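Local coordinates for ureidoglycolate hydrolase (Arabidopsis thaliana, PDB 4PXE), which hydrolyses (S)-ureidoglycolate to glyoxylate, ammonium and carbon dioxide in plant purine breakdown, as a manganese-dependent homodimeric amidohydrolase of the peptidase M20 family, at the interface of chains A and B. Residues are numbered along the deposited sequence; one frame, centred on the assembly and turned at random. Chains: chain A/B, Ureidoglycolate hydrolase.

Contact 1: the interface of chains A and B. Residues chain A 250, 253, 258, 332; chain B 268, 271-272, 280-281.
A:Arg332 and B:Glu268 reach for each other from opposite directions and join in a two-pronged salt bridge. The end of the guanidinium faces the carboxylate: NH2 of A:Arg332 gives a nearly straight hydrogen bond to OE1 of B:Glu268 (2.8 Å, 174° at the hydrogen). NH1 of A:Arg332 gives a second to OE2 of B:Glu268, also at 2.8 Å. Both oxygens are met on their syn side and lie close to the guanidinium plane, yet the two flat groups are twisted by 27°, so the bond to OE2 leaves the carboxylate plane more than its neighbour does. B:Glu268 spans the gap because its chain is extended, with CG anti to the backbone N (chi1 179°). A:Leu258 supports the pair from within chain A: its CB covers the centre of one guanidinium face, while its CD1 touches CD of B:Glu268 at 3.7 Å. Beside this bridge, A:Met250, bent at chi2 and chi3, lays its thioether arm over helix 256-272 of chain B. Its CG packs on CG1 of B:Val271 (3.7 Å), CB meets CD2 of B:Leu272, and the methyl CE reaches CG of B:Glu268. The sulfur also lies against the rim of one face of the A:Arg253 guanidinium, whose NH1 points toward the carbonyl O of B:Gly281 at 3.3 Å. A:Arg253 is probably needed for dimerization, and the patch joins a charged bridge to an apolar seam within the region that holds the homodimer together.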
ATOM      1  N   MET A 250      -2.733  24.745   4.396  1.00 15.77           N
ATOM      2  CA  MET A 250      -1.811  24.444   3.301  1.00 15.30           C
ATOM      3  C   MET A 250      -0.400  25.061   3.406  1.00 16.37           C
ATOM      4  O   MET A 250       0.578  24.365   3.159  1.00 17.82           O
ATOM      5  CB  MET A 250      -2.459  24.751   1.941  1.00 15.80           C
ATOM      6  CG  MET A 250      -3.796  24.045   1.704  1.00 15.50           C
ATOM      7  SD  MET A 250      -3.690  22.252   1.489  1.00 15.34           S
ATOM      8  CE  MET A 250      -3.057  22.163  -0.186  1.00 16.88           C
ATOM      9  N   ARG A 253       2.275  22.918   5.457  1.00 15.85           N
ATOM     10  CA  ARG A 253       2.500  21.517   5.115  1.00 15.24           C
ATOM     11  C   ARG A 253       3.865  21.238   4.496  1.00 16.26           C
ATOM     12  O   ARG A 253       4.521  22.136   3.963  1.00 17.11           O
ATOM     13  CB  ARG A 253       1.405  21.045   4.157  1.00 14.94           C
ATOM     14  CG  ARG A 253       0.024  21.129   4.782  1.00 12.34           C
ATOM     15  CD  ARG A 253      -1.047  20.604   3.843  1.00 13.69           C
ATOM     16  NE  ARG A 253      -2.338  20.574   4.519  1.00 13.33           N
ATOM     17  CZ  ARG A 253      -3.344  19.771   4.194  1.00 11.17           C
ATOM     18  NH1 ARG A 253      -3.212  18.902   3.200  1.00 11.88           N
ATOM     19  NH2 ARG A 253      -4.479  19.824   4.891  1.00 11.84           N
ATOM     20  N   LEU A 258       3.056  14.475  -2.079  1.00 12.63           N
ATOM     21  CA  LEU A 258       3.222  15.378  -3.209  1.00 12.82           C
ATOM     22  C   LEU A 258       4.672  15.398  -3.687  1.00 13.72           C
ATOM     23  O   LEU A 258       4.911  15.478  -4.896  1.00 14.20           O
ATOM     24  CB  LEU A 258       2.697  16.768  -2.877  1.00 12.99           C
ATOM     25  CG  LEU A 258       1.185  16.800  -2.672  1.00 13.24           C
ATOM     26  CD1 LEU A 258       0.722  18.211  -2.383  1.00 16.38           C
ATOM     27  CD2 LEU A 258       0.446  16.221  -3.892  1.00 14.89           C
ATOM     28  N   ARG A 332       9.690  21.242  -1.341  1.00 17.01           N
ATOM     29  CA  ARG A 332       8.583  20.766  -0.517  1.00 16.33           C
ATOM     30  C   ARG A 332       8.870  20.882   0.973  1.00 18.85           C
ATOM     31  O   ARG A 332       7.970  20.706   1.795  1.00 18.42           O
ATOM     32  CB  ARG A 332       8.265  19.310  -0.860  1.00 16.86           C
ATOM     33  CG  ARG A 332       7.511  19.140  -2.167  1.00 16.68           C
ATOM     34  CD  ARG A 332       6.032  19.426  -1.977  1.00 16.80           C
ATOM     35  NE  ARG A 332       5.349  19.559  -3.261  1.00 15.49           N
ATOM     36  CZ  ARG A 332       4.132  20.061  -3.398  1.00 16.42           C
ATOM     37  NH1 ARG A 332       3.475  20.489  -2.325  1.00 17.26           N
ATOM     38  NH2 ARG A 332       3.586  20.162  -4.596  1.00 15.98           N
TER
ATOM     39  N   GLU B 268      -4.034  19.798  -4.939  1.00 12.18           N
ATOM     40  CA  GLU B 268      -3.337  20.903  -4.283  1.00 12.67           C
ATOM     41  C   GLU B 268      -3.590  22.223  -5.016  1.00 12.52           C
ATOM     42  O   GLU B 268      -3.918  23.243  -4.391  1.00 13.28           O
ATOM     43  CB  GLU B 268      -1.836  20.635  -4.208  1.00 13.61           C
ATOM     44  CG  GLU B 268      -1.067  21.773  -3.543  1.00 13.78           C
ATOM     45  CD  GLU B 268       0.440  21.646  -3.664  1.00 19.09           C
ATOM     46  OE1 GLU B 268       0.938  21.157  -4.701  1.00 17.31           O
ATOM     47  OE2 GLU B 268       1.133  22.038  -2.706  1.00 21.57           O
ATOM     48  N   VAL B 271      -7.138  23.622  -4.519  1.00 12.58           N
ATOM     49  CA  VAL B 271      -7.290  24.149  -3.164  1.00 12.91           C
ATOM     50  C   VAL B 271      -6.681  25.546  -3.076  1.00 14.78           C
ATOM     51  O   VAL B 271      -7.317  26.472  -2.587  1.00 14.68           O
ATOM     52  CB  VAL B 271      -6.641  23.206  -2.119  1.00 10.78           C
ATOM     53  CG1 VAL B 271      -6.527  23.885  -0.756  1.00 13.74           C
ATOM     54  CG2 VAL B 271      -7.464  21.924  -1.993  1.00 13.52           C
ATOM     55  N   LEU B 272      -5.458  25.698  -3.579  1.00 13.99           N
ATOM     56  CA  LEU B 272      -4.776  26.992  -3.563  1.00 15.18           C
ATOM     57  C   LEU B 272      -5.497  28.047  -4.409  1.00 15.43           C
ATOM     58  O   LEU B 272      -5.470  29.240  -4.081  1.00 16.51           O
ATOM     59  CB  LEU B 272      -3.308  26.834  -3.986  1.00 16.19           C
ATOM     60  CG  LEU B 272      -2.489  25.911  -3.078  1.00 16.28           C
ATOM     61  CD1 LEU B 272      -1.074  25.732  -3.607  1.00 18.68           C
ATOM     62  CD2 LEU B 272      -2.452  26.448  -1.648  1.00 16.77           C
ATOM     63  N   VAL B 280      -8.826  23.401   2.542  1.00 11.13           N
ATOM     64  CA  VAL B 280      -7.829  22.336   2.592  1.00 12.65           C
ATOM     65  C   VAL B 280      -8.213  21.185   1.675  1.00 11.02           C
ATOM     66  O   VAL B 280      -9.397  20.960   1.394  1.00 11.37           O
ATOM     67  CB  VAL B 280      -7.621  21.788   4.028  1.00 12.45           C
ATOM     68  CG1 VAL B 280      -7.001  22.860   4.937  1.00 14.15           C
ATOM     69  CG2 VAL B 280      -8.937  21.291   4.623  1.00 11.87           C
ATOM     70  N   GLY B 281      -7.207  20.458   1.195  1.00 11.91           N
ATOM     71  CA  GLY B 281      -7.451  19.253   0.420  1.00 12.00           C
ATOM     72  C   GLY B 281      -6.223  18.385   0.509  1.00 11.66           C
ATOM     73  O   GLY B 281      -5.104  18.897   0.556  1.00 12.65           O
TER

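Contact 2: the interface of chains A and B. Residues chain A 138, 211, 307, 376, 402; chain B 243-244, 294.
The imidazoles of A:His402 and B:His244 stack at the centre, ring centroids 4.0 Å apart and planes 17° from parallel, with CD2 of B:His244 over the middle of the A:His402 ring. With CG anti to the backbone N (chi1 -161°), B:His244 carries its ring over that face. The methyl of A:Ala376 packs against B:His244, its CB 3.7 Å from CE1. Farther out, ND1 of A:His402 donates a hydrogen bond to the backbone O of B:Asn294 (2.8 Å); the acceptor lies in the ring plane, but the donor stands above the carbonyl plane. The same asparagine turns its side chain to A:Glu138, a ligand of the second manganese: ND2 donates to OE1 at 2.9 Å, with carboxylate and amide planes 73° apart. An alanine in place of A:His402 would strip a ligand from that manganese and would probably leave the B:His244 ring without its stacking partner and freer to turn. NH1 of A:Arg307 lies at the edge of the B:His244 ring, in its plane. B:His244 and B:Asn294 thus bring substrate-binding groups of one subunit into the active site of the other. At the rim a water lies in the plane of the B:His244 ring, 2.7 Å from NE2 of B:His244 and 2.8 Å from the amide NE2 of A:Gln211.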
ATOM      1  N   GLU A 138      13.060 -12.467  -9.972  1.00 12.32           N
ATOM      2  CA  GLU A 138      12.283 -11.236  -9.805  1.00 13.91           C
ATOM      3  C   GLU A 138      12.619 -10.526  -8.491  1.00 15.56           C
ATOM      4  O   GLU A 138      12.924 -11.182  -7.497  1.00 16.11           O
ATOM      5  CB  GLU A 138      10.785 -11.530  -9.903  1.00 14.42           C
ATOM      6  CG  GLU A 138      10.388 -12.175 -11.225  1.00 14.01           C
ATOM      7  CD  GLU A 138      10.271 -11.197 -12.355  1.00 15.59           C
ATOM      8  OE1 GLU A 138      10.738 -10.039 -12.263  1.00 14.56           O
ATOM      9  OE2 GLU A 138       9.668 -11.614 -13.366  1.00 15.95           O
ATOM     10  N   GLN A 211       8.941 -11.035 -24.752  1.00 12.10           N
ATOM     11  CA  GLN A 211       8.442  -9.886 -23.984  1.00 11.07           C
ATOM     12  C   GLN A 211       8.451  -8.616 -24.832  1.00 11.97           C
ATOM     13  O   GLN A 211       8.632  -7.502 -24.324  1.00 13.52           O
ATOM     14  CB  GLN A 211       9.212  -9.714 -22.666  1.00 11.41           C
ATOM     15  CG  GLN A 211       9.215 -10.992 -21.856  1.00 11.07           C
ATOM     16  CD  GLN A 211       9.960 -10.876 -20.548  1.00 11.24           C
ATOM     17  OE1 GLN A 211      11.191 -10.813 -20.526  1.00 12.75           O
ATOM     18  NE2 GLN A 211       9.228 -10.907 -19.441  1.00 12.16           N
ATOM     19  N   ARG A 307      16.220   1.799 -17.331  1.00 13.88           N
ATOM     20  CA  ARG A 307      17.120   0.990 -18.168  1.00 12.38           C
ATOM     21  C   ARG A 307      17.380   1.654 -19.505  1.00 13.74           C
ATOM     22  O   ARG A 307      16.622   2.510 -19.950  1.00 15.22           O
ATOM     23  CB  ARG A 307      16.534  -0.413 -18.448  1.00 14.45           C
ATOM     24  CG  ARG A 307      15.674  -0.982 -17.318  1.00 15.14           C
ATOM     25  CD  ARG A 307      15.097  -2.328 -17.675  1.00 14.33           C
ATOM     26  NE  ARG A 307      14.087  -2.690 -16.682  1.00 13.59           N
ATOM     27  CZ  ARG A 307      13.559  -3.904 -16.561  1.00 12.92           C
ATOM     28  NH1 ARG A 307      13.926  -4.881 -17.390  1.00 12.87           N
ATOM     29  NH2 ARG A 307      12.644  -4.148 -15.631  1.00 13.77           N
ATOM     30  N   ALA A 376      14.204  -6.543 -21.407  1.00 13.42           N
ATOM     31  CA  ALA A 376      14.146  -7.140 -20.083  1.00 12.88           C
ATOM     32  C   ALA A 376      15.534  -7.594 -19.662  1.00 13.18           C
ATOM     33  O   ALA A 376      16.396  -7.860 -20.506  1.00 13.98           O
ATOM     34  CB  ALA A 376      13.188  -8.323 -20.090  1.00 13.44           C
ATOM     35  N   HIS A 402       4.345  -9.586 -17.853  1.00 12.03           N
ATOM     36  CA  HIS A 402       4.073  -9.062 -16.509  1.00 12.80           C
ATOM     37  C   HIS A 402       2.605  -8.698 -16.320  1.00 14.15           C
ATOM     38  O   HIS A 402       2.259  -7.772 -15.584  1.00 14.01           O
ATOM     39  CB  HIS A 402       4.983  -7.875 -16.172  1.00 13.69           C
ATOM     40  CG  HIS A 402       6.368  -8.277 -15.791  1.00 14.49           C
ATOM     41  ND1 HIS A 402       7.336  -7.368 -15.418  1.00 14.07           N
ATOM     42  CD2 HIS A 402       6.950  -9.497 -15.725  1.00 16.35           C
ATOM     43  CE1 HIS A 402       8.453  -8.010 -15.134  1.00 16.01           C
ATOM     44  NE2 HIS A 402       8.246  -9.304 -15.308  1.00 17.72           N
TER
ATOM     45  N   GLY B 243       1.812  -3.730 -17.955  1.00 11.03           N
ATOM     46  CA  GLY B 243       2.831  -4.433 -18.707  1.00 12.84           C
ATOM     47  C   GLY B 243       4.225  -4.270 -18.148  1.00 12.39           C
ATOM     48  O   GLY B 243       4.441  -3.794 -17.030  1.00 13.22           O
ATOM     49  N   HIS B 244       5.191  -4.672 -18.960  1.00 12.05           N
ATOM     50  CA  HIS B 244       6.570  -4.833 -18.537  1.00 12.23           C
ATOM     51  C   HIS B 244       7.335  -3.511 -18.514  1.00 12.87           C
ATOM     52  O   HIS B 244       7.466  -2.838 -19.534  1.00 13.43           O
ATOM     53  CB  HIS B 244       7.246  -5.815 -19.492  1.00 13.10           C
ATOM     54  CG  HIS B 244       8.484  -6.421 -18.935  1.00 13.17           C
ATOM     55  ND1 HIS B 244       9.637  -5.698 -18.726  1.00 14.33           N
ATOM     56  CD2 HIS B 244       8.763  -7.691 -18.557  1.00 13.43           C
ATOM     57  CE1 HIS B 244      10.567  -6.491 -18.228  1.00 14.60           C
ATOM     58  NE2 HIS B 244      10.062  -7.708 -18.113  1.00 15.33           N
ATOM     59  N   ASN B 294       8.787  -3.504 -11.309  1.00 13.11           N
ATOM     60  CA  ASN B 294       8.986  -3.751 -12.733  1.00 12.68           C
ATOM     61  C   ASN B 294       7.688  -4.038 -13.503  1.00 12.73           C
ATOM     62  O   ASN B 294       7.691  -4.670 -14.575  1.00 13.50           O
ATOM     63  CB  ASN B 294      10.060  -4.834 -12.953  1.00 14.11           C
ATOM     64  CG  ASN B 294       9.791  -6.124 -12.182  1.00 13.17           C
ATOM     65  OD1 ASN B 294       8.973  -6.170 -11.257  1.00 14.02           O
ATOM     66  ND2 ASN B 294      10.504  -7.189 -12.562  1.00 13.30           N
TER
HETATM   67  O   HOH W   1      10.367 -10.175 -16.976  1.00 17.62           O

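Contact 3: the interface of chains A and B. Residues chain A 268, 271-272, 277, 279-281; chain B 250-251.
B:Met250 lies across the end of helix 256-272 of chain A and the start of strand 280-289, meeting chain A along its whole length. Its CB rests on the methyl CD2 of A:Leu272 at 4.0 Å. The next carbon, CG, touches both CG1 of A:Val271 (3.7 Å) and the backbone O of A:Thr279. From there the chain bends at chi2 (-69°), carrying the sulfur SD to 3.8 Å from the carbonyl O of A:Gly281, with CG1 of A:Val271 also close by. A second bend at chi3 places the methyl CE against that same valine branch and 4.0 Å from CG of A:Glu268, the aliphatic part of the acidic side chain. The twice-bent thioether is therefore fitted between helical side chains and the backbone carbonyls of A:Thr279 and A:Gly281. One branch of A:Val271, CG1, serves CG, SD and CE of the methionine together. The neighbouring B:Pro251 extends the apolar strip, its CG pressed tightly on the methyl CD1 of A:Ile277 at 3.4 Å. The apolar contacts of B:Met250 and B:Pro251 probably help to seat this 3-10 turn on the partner's dimerization region, and a water bridges the backbones beside them. That water lies 2.7 Å from the backbone O of A:Ile277, 2.7 Å from O of A:Thr279 and 3.0 Å from the backbone N of B:Met250.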
ATOM      1  N   GLU A 268       9.725  10.308 -15.462  1.00 13.42           N
ATOM      2  CA  GLU A 268       9.235  10.297 -16.834  1.00 14.88           C
ATOM      3  C   GLU A 268       9.913  11.368 -17.686  1.00 15.54           C
ATOM      4  O   GLU A 268      10.367  11.082 -18.807  1.00 15.54           O
ATOM      5  CB  GLU A 268       7.718  10.486 -16.871  1.00 13.94           C
ATOM      6  CG  GLU A 268       7.178  10.600 -18.294  1.00 15.48           C
ATOM      7  CD  GLU A 268       5.713  10.985 -18.364  1.00 18.05           C
ATOM      8  OE1 GLU A 268       5.265  11.850 -17.583  1.00 16.13           O
ATOM      9  OE2 GLU A 268       4.999  10.415 -19.221  1.00 22.42           O
ATOM     10  N   VAL A 271      13.619  10.493 -18.512  1.00 15.37           N
ATOM     11  CA  VAL A 271      13.654   9.431 -19.518  1.00 15.31           C
ATOM     12  C   VAL A 271      13.425  10.022 -20.915  1.00 17.09           C
ATOM     13  O   VAL A 271      14.200   9.762 -21.844  1.00 16.68           O
ATOM     14  CB  VAL A 271      12.587   8.340 -19.217  1.00 13.68           C
ATOM     15  CG1 VAL A 271      12.435   7.379 -20.408  1.00 13.96           C
ATOM     16  CG2 VAL A 271      12.960   7.570 -17.967  1.00 15.56           C
ATOM     17  N   LEU A 272      12.383  10.825 -21.063  1.00 15.90           N
ATOM     18  CA  LEU A 272      12.058  11.442 -22.348  1.00 17.45           C
ATOM     19  C   LEU A 272      13.157  12.396 -22.825  1.00 20.11           C
ATOM     20  O   LEU A 272      13.340  12.582 -24.030  1.00 23.97           O
ATOM     21  CB  LEU A 272      10.694  12.141 -22.284  1.00 18.59           C
ATOM     22  CG  LEU A 272       9.492  11.229 -22.003  1.00 18.31           C
ATOM     23  CD1 LEU A 272       8.206  12.027 -21.950  1.00 20.99           C
ATOM     24  CD2 LEU A 272       9.394  10.124 -23.042  1.00 19.57           C
ATOM     25  N   ILE A 277      14.401   6.273 -27.986  1.00 20.74           N
ATOM     26  CA  ILE A 277      13.264   5.404 -27.714  1.00 20.46           C
ATOM     27  C   ILE A 277      13.671   4.173 -26.890  1.00 15.79           C
ATOM     28  O   ILE A 277      12.812   3.467 -26.359  1.00 18.34           O
ATOM     29  CB  ILE A 277      12.594   4.943 -29.031  1.00 22.09           C
ATOM     30  CG1 ILE A 277      11.110   4.645 -28.807  1.00 24.47           C
ATOM     31  CG2 ILE A 277      13.357   3.768 -29.659  1.00 24.43           C
ATOM     32  CD1 ILE A 277      10.232   5.779 -29.229  1.00 35.88           C
ATOM     33  N   THR A 279      15.292   4.201 -24.098  1.00 16.30           N
ATOM     34  CA  THR A 279      15.357   4.517 -22.672  1.00 15.51           C
ATOM     35  C   THR A 279      13.992   4.318 -22.025  1.00 14.77           C
ATOM     36  O   THR A 279      12.982   4.757 -22.568  1.00 15.38           O
ATOM     37  CB  THR A 279      15.794   5.978 -22.450  1.00 17.62           C
ATOM     38  OG1 THR A 279      16.823   6.322 -23.390  1.00 17.60           O
ATOM     39  CG2 THR A 279      16.319   6.189 -21.022  1.00 16.70           C
ATOM     40  N   VAL A 280      13.966   3.629 -20.890  1.00 14.38           N
ATOM     41  CA  VAL A 280      12.718   3.482 -20.139  1.00 13.67           C
ATOM     42  C   VAL A 280      12.910   3.812 -18.661  1.00 13.66           C
ATOM     43  O   VAL A 280      14.008   3.674 -18.114  1.00 13.33           O
ATOM     44  CB  VAL A 280      12.115   2.051 -20.270  1.00 13.92           C
ATOM     45  CG1 VAL A 280      11.683   1.772 -21.710  1.00 14.97           C
ATOM     46  CG2 VAL A 280      13.094   1.006 -19.797  1.00 14.75           C
ATOM     47  N   GLY A 281      11.832   4.243 -18.014  1.00 14.10           N
ATOM     48  CA  GLY A 281      11.854   4.443 -16.576  1.00 15.02           C
ATOM     49  C   GLY A 281      10.439   4.374 -16.047  1.00 11.55           C
ATOM     50  O   GLY A 281       9.503   4.777 -16.726  1.00 13.83           O
TER
ATOM     51  N   MET B 250       8.247   3.989 -23.959  1.00 15.62           N
ATOM     52  CA  MET B 250       7.448   5.091 -23.414  1.00 14.73           C
ATOM     53  C   MET B 250       6.245   5.560 -24.262  1.00 17.30           C
ATOM     54  O   MET B 250       5.178   5.816 -23.708  1.00 17.51           O
ATOM     55  CB  MET B 250       8.339   6.288 -23.034  1.00 16.51           C
ATOM     56  CG  MET B 250       9.479   5.948 -22.072  1.00 15.51           C
ATOM     57  SD  MET B 250       8.972   5.525 -20.382  1.00 15.89           S
ATOM     58  CE  MET B 250       8.639   7.143 -19.686  1.00 18.36           C
ATOM     59  N   PRO B 251       6.399   5.678 -25.599  1.00 16.95           N
ATOM     60  CA  PRO B 251       5.258   6.170 -26.385  1.00 19.28           C
ATOM     61  C   PRO B 251       4.020   5.276 -26.344  1.00 17.53           C
ATOM     62  O   PRO B 251       2.946   5.729 -26.744  1.00 19.68           O
ATOM     63  CB  PRO B 251       5.808   6.198 -27.820  1.00 21.16           C
ATOM     64  CG  PRO B 251       7.259   6.372 -27.648  1.00 21.88           C
ATOM     65  CD  PRO B 251       7.618   5.568 -26.426  1.00 18.09           C
TER
HETATM   66  O   HOH W   2      11.127   4.536 -24.561  1.00 16.98           O

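Contacts 1 and 3 are about 29 Å apart between the centres of their C-alpha atoms and largely repeat each other with the chains exchanged: each sets 3-10 helix 250-252 of one subunit on helix 256-272 and strand 280-289 of the other. Being two-fold twins, they should share the salt bridge described for contact 1 and the water described for contact 3. Contact 2 lies about 14 Å from contact 3 and 35 Å from contact 1, at an active site. Chain B supplies both the turn of contact 3 and the nearby histidine of contact 2, so dimerization probably helps to position the shared catalytic pocket.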